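Local atomic coordinates of malate dehydrogenase (Picrophilus torridus, PDB entry 4BGV), a protein that probably catalyses the reversible, NAD-dependent oxidation of (S)-malate to oxaloacetate in the tricarboxylic acid cycle. Residues Ser76-Val81 against Ser244-Arg249. Residues are numbered along the deposited sequence; the frame is centred on the assembly and turned at random.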
loop_
_atom_site.group_PDB
_atom_site.type_symbol
_atom_site.label_atom_id
_atom_site.label_comp_id
_atom_site.label_asym_id
_atom_site.label_seq_id
_atom_site.Cartn_x
_atom_site.Cartn_y
_atom_site.Cartn_z
ATOM N N SER A 76 19.147 -12.501 -12.856
ATOM C CA SER A 76 18.793 -11.516 -11.840
ATOM C C SER A 76 18.952 -10.109 -12.409
ATOM O O SER A 76 19.973 -9.792 -13.011
ATOM C CB SER A 76 19.696 -11.661 -10.602
ATOM O OG SER A 76 19.445 -12.880 -9.901
ATOM N N ASP A 77 17.945 -9.263 -12.231
ATOM C CA ASP A 77 18.073 -7.877 -12.656
ATOM C C ASP A 77 18.990 -7.133 -11.691
ATOM O O ASP A 77 19.792 -6.298 -12.109
ATOM C CB ASP A 77 16.706 -7.198 -12.714
ATOM C CG ASP A 77 16.769 -5.820 -13.345
ATOM O OD1 ASP A 77 17.431 -5.672 -14.397
ATOM O OD2 ASP A 77 16.156 -4.885 -12.791
ATOM N N VAL A 78 18.857 -7.444 -10.400
ATOM C CA VAL A 78 19.665 -6.840 -9.349
ATOM C C VAL A 78 20.162 -7.923 -8.410
ATOM O O VAL A 78 19.432 -8.861 -8.096
ATOM C CB VAL A 78 18.865 -5.785 -8.543
ATOM C CG1 VAL A 78 19.672 -5.275 -7.343
ATOM C CG2 VAL A 78 18.461 -4.630 -9.462
ATOM N N ILE A 79 21.423 -7.807 -8.004
ATOM C CA ILE A 79 21.976 -8.629 -6.935
ATOM C C ILE A 79 22.371 -7.711 -5.778
ATOM O O ILE A 79 23.075 -6.720 -5.976
ATOM C CB ILE A 79 23.228 -9.377 -7.416
ATOM C CG1 ILE A 79 22.858 -10.290 -8.587
ATOM C CG2 ILE A 79 23.883 -10.177 -6.265
ATOM C CD1 ILE A 79 24.059 -10.981 -9.233
ATOM N N VAL A 80 21.904 -8.042 -4.583
ATOM C CA VAL A 80 22.199 -7.269 -3.389
ATOM C C VAL A 80 23.253 -8.033 -2.588
ATOM O O VAL A 80 23.024 -9.178 -2.185
ATOM C CB VAL A 80 20.928 -7.108 -2.515
ATOM C CG1 VAL A 80 21.228 -6.243 -1.302
ATOM C CG2 VAL A 80 19.787 -6.508 -3.336
ATOM N N VAL A 81 24.405 -7.410 -2.360
ATOM C CA VAL A 81 25.483 -8.075 -1.637
ATOM C C VAL A 81 25.503 -7.665 -0.161
ATOM O O VAL A 81 25.869 -6.535 0.171
ATOM C CB VAL A 81 26.852 -7.787 -2.301
ATOM C CG1 VAL A 81 27.995 -8.511 -1.562
ATOM C CG2 VAL A 81 26.824 -8.207 -3.771
ATOM N N SER A 244 14.283 1.213 -7.349
ATOM C CA SER A 244 14.495 2.276 -8.332
ATOM C C SER A 244 15.152 1.711 -9.591
ATOM O O SER A 244 14.898 2.183 -10.703
ATOM C CB SER A 244 15.337 3.436 -7.768
ATOM O OG SER A 244 15.294 4.569 -8.643
ATOM N N ILE A 245 16.016 0.717 -9.425
ATOM C CA ILE A 245 16.589 0.039 -10.602
ATOM C C ILE A 245 15.547 -0.829 -11.313
ATOM O O ILE A 245 15.287 -0.669 -12.525
ATOM C CB ILE A 245 17.785 -0.861 -10.217
ATOM C CG1 ILE A 245 18.874 -0.031 -9.544
ATOM C CG2 ILE A 245 18.362 -1.560 -11.469
ATOM C CD1 ILE A 245 20.041 -0.851 -9.028
ATOM N N VAL A 246 14.956 -1.751 -10.557
ATOM C CA VAL A 246 14.001 -2.717 -11.106
ATOM C C VAL A 246 12.833 -2.034 -11.801
ATOM O O VAL A 246 12.422 -2.421 -12.907
ATOM C CB VAL A 246 13.484 -3.673 -10.001
ATOM C CG1 VAL A 246 12.326 -4.525 -10.497
ATOM C CG2 VAL A 246 14.631 -4.556 -9.505
ATOM N N ASN A 247 12.302 -1.007 -11.162
ATOM C CA ASN A 247 11.139 -0.326 -11.701
ATOM C C ASN A 247 11.488 1.010 -12.354
ATOM O O ASN A 247 10.593 1.814 -12.639
ATOM C CB ASN A 247 10.093 -0.165 -10.598
ATOM C CG ASN A 247 9.519 -1.497 -10.174
ATOM O OD1 ASN A 247 9.365 -2.391 -11.010
ATOM N ND2 ASN A 247 9.203 -1.647 -8.890
ATOM N N ASP A 248 12.789 1.242 -12.554
ATOM C CA ASP A 248 13.285 2.407 -13.307
ATOM C C ASP A 248 12.673 3.730 -12.790
ATOM O O ASP A 248 12.194 4.558 -13.569
ATOM C CB ASP A 248 12.985 2.192 -14.790
ATOM C CG ASP A 248 13.733 3.150 -15.696
ATOM O OD1 ASP A 248 14.873 3.547 -15.365
ATOM O OD2 ASP A 248 13.177 3.487 -16.764
ATOM N N ARG A 249 12.691 3.911 -11.470
ATOM C CA ARG A 249 11.996 5.027 -10.833
ATOM C C ARG A 249 12.699 6.383 -11.018
ATOM O O ARG A 249 12.073 7.446 -10.881
ATOM C CB ARG A 249 11.806 4.763 -9.331
ATOM C CG ARG A 249 10.813 3.643 -8.980
ATOM C CD ARG A 249 10.429 3.681 -7.500
ATOM N NE ARG A 249 9.750 4.923 -7.132
ATOM C CZ ARG A 249 9.384 5.244 -5.889
ATOM N NH1 ARG A 249 9.627 4.408 -4.879
ATOM N NH2 ARG A 249 8.773 6.406 -5.647
HETATM O O HOH W 1 16.061 -2.751 -14.322
#
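The central parallel sheet of the NAD-binding Rossmann domain meets the C-terminal catalytic domain where V78 of strand 78-81 and its neighbour D77 face I245 and V246 in the last turn of helix 232-246. V78 carries the apolar part. Its CG2, anti to the carbonyl carbon, meets I245 CG2 at 3.7 Å and V246 CG2 at 3.8 Å, so one methyl touches two consecutive helix residues. Beta-branched side chains suit both sides: they are compact and stiff, and each presents a methyl close to its backbone. V78 also packs on V242, one turn earlier in the helix, while I245 reaches V121 and V246 reaches I5 on the strands flanking 78-81.

D77 forms the polar margin. It is modelled in two conformers, and the contacts given here hold for one of them. In that one chi1 (-172°) sets CG anti to the backbone N, and OD2 lies 3.5 Å from V246 CA and 3.6 Å from V246 CG2. One water donates both its hydrogens, to D77 OD2 at 2.6 Å and to I245 O at 2.9 Å, and so joins two acceptors that could not bond each other directly. The other carboxylate oxygen, OD1, is in a salt bridge with K119. Beyond V246 the helix closes in a Schellman motif, with R249 N bonded to S244 O at 2.9 Å and D248, at positive phi, turning the chain; the bond from D248 N to I245 O is weak, and the water gives that carbonyl a further donor.

Buried methyl packing thus joins the two domains, with a hydrated carboxylate beside it. D77 lies near the carbonyl end of a helix, a setting expected to be somewhat unfavourable for a negative charge, which K119 and the bridging water probably offset.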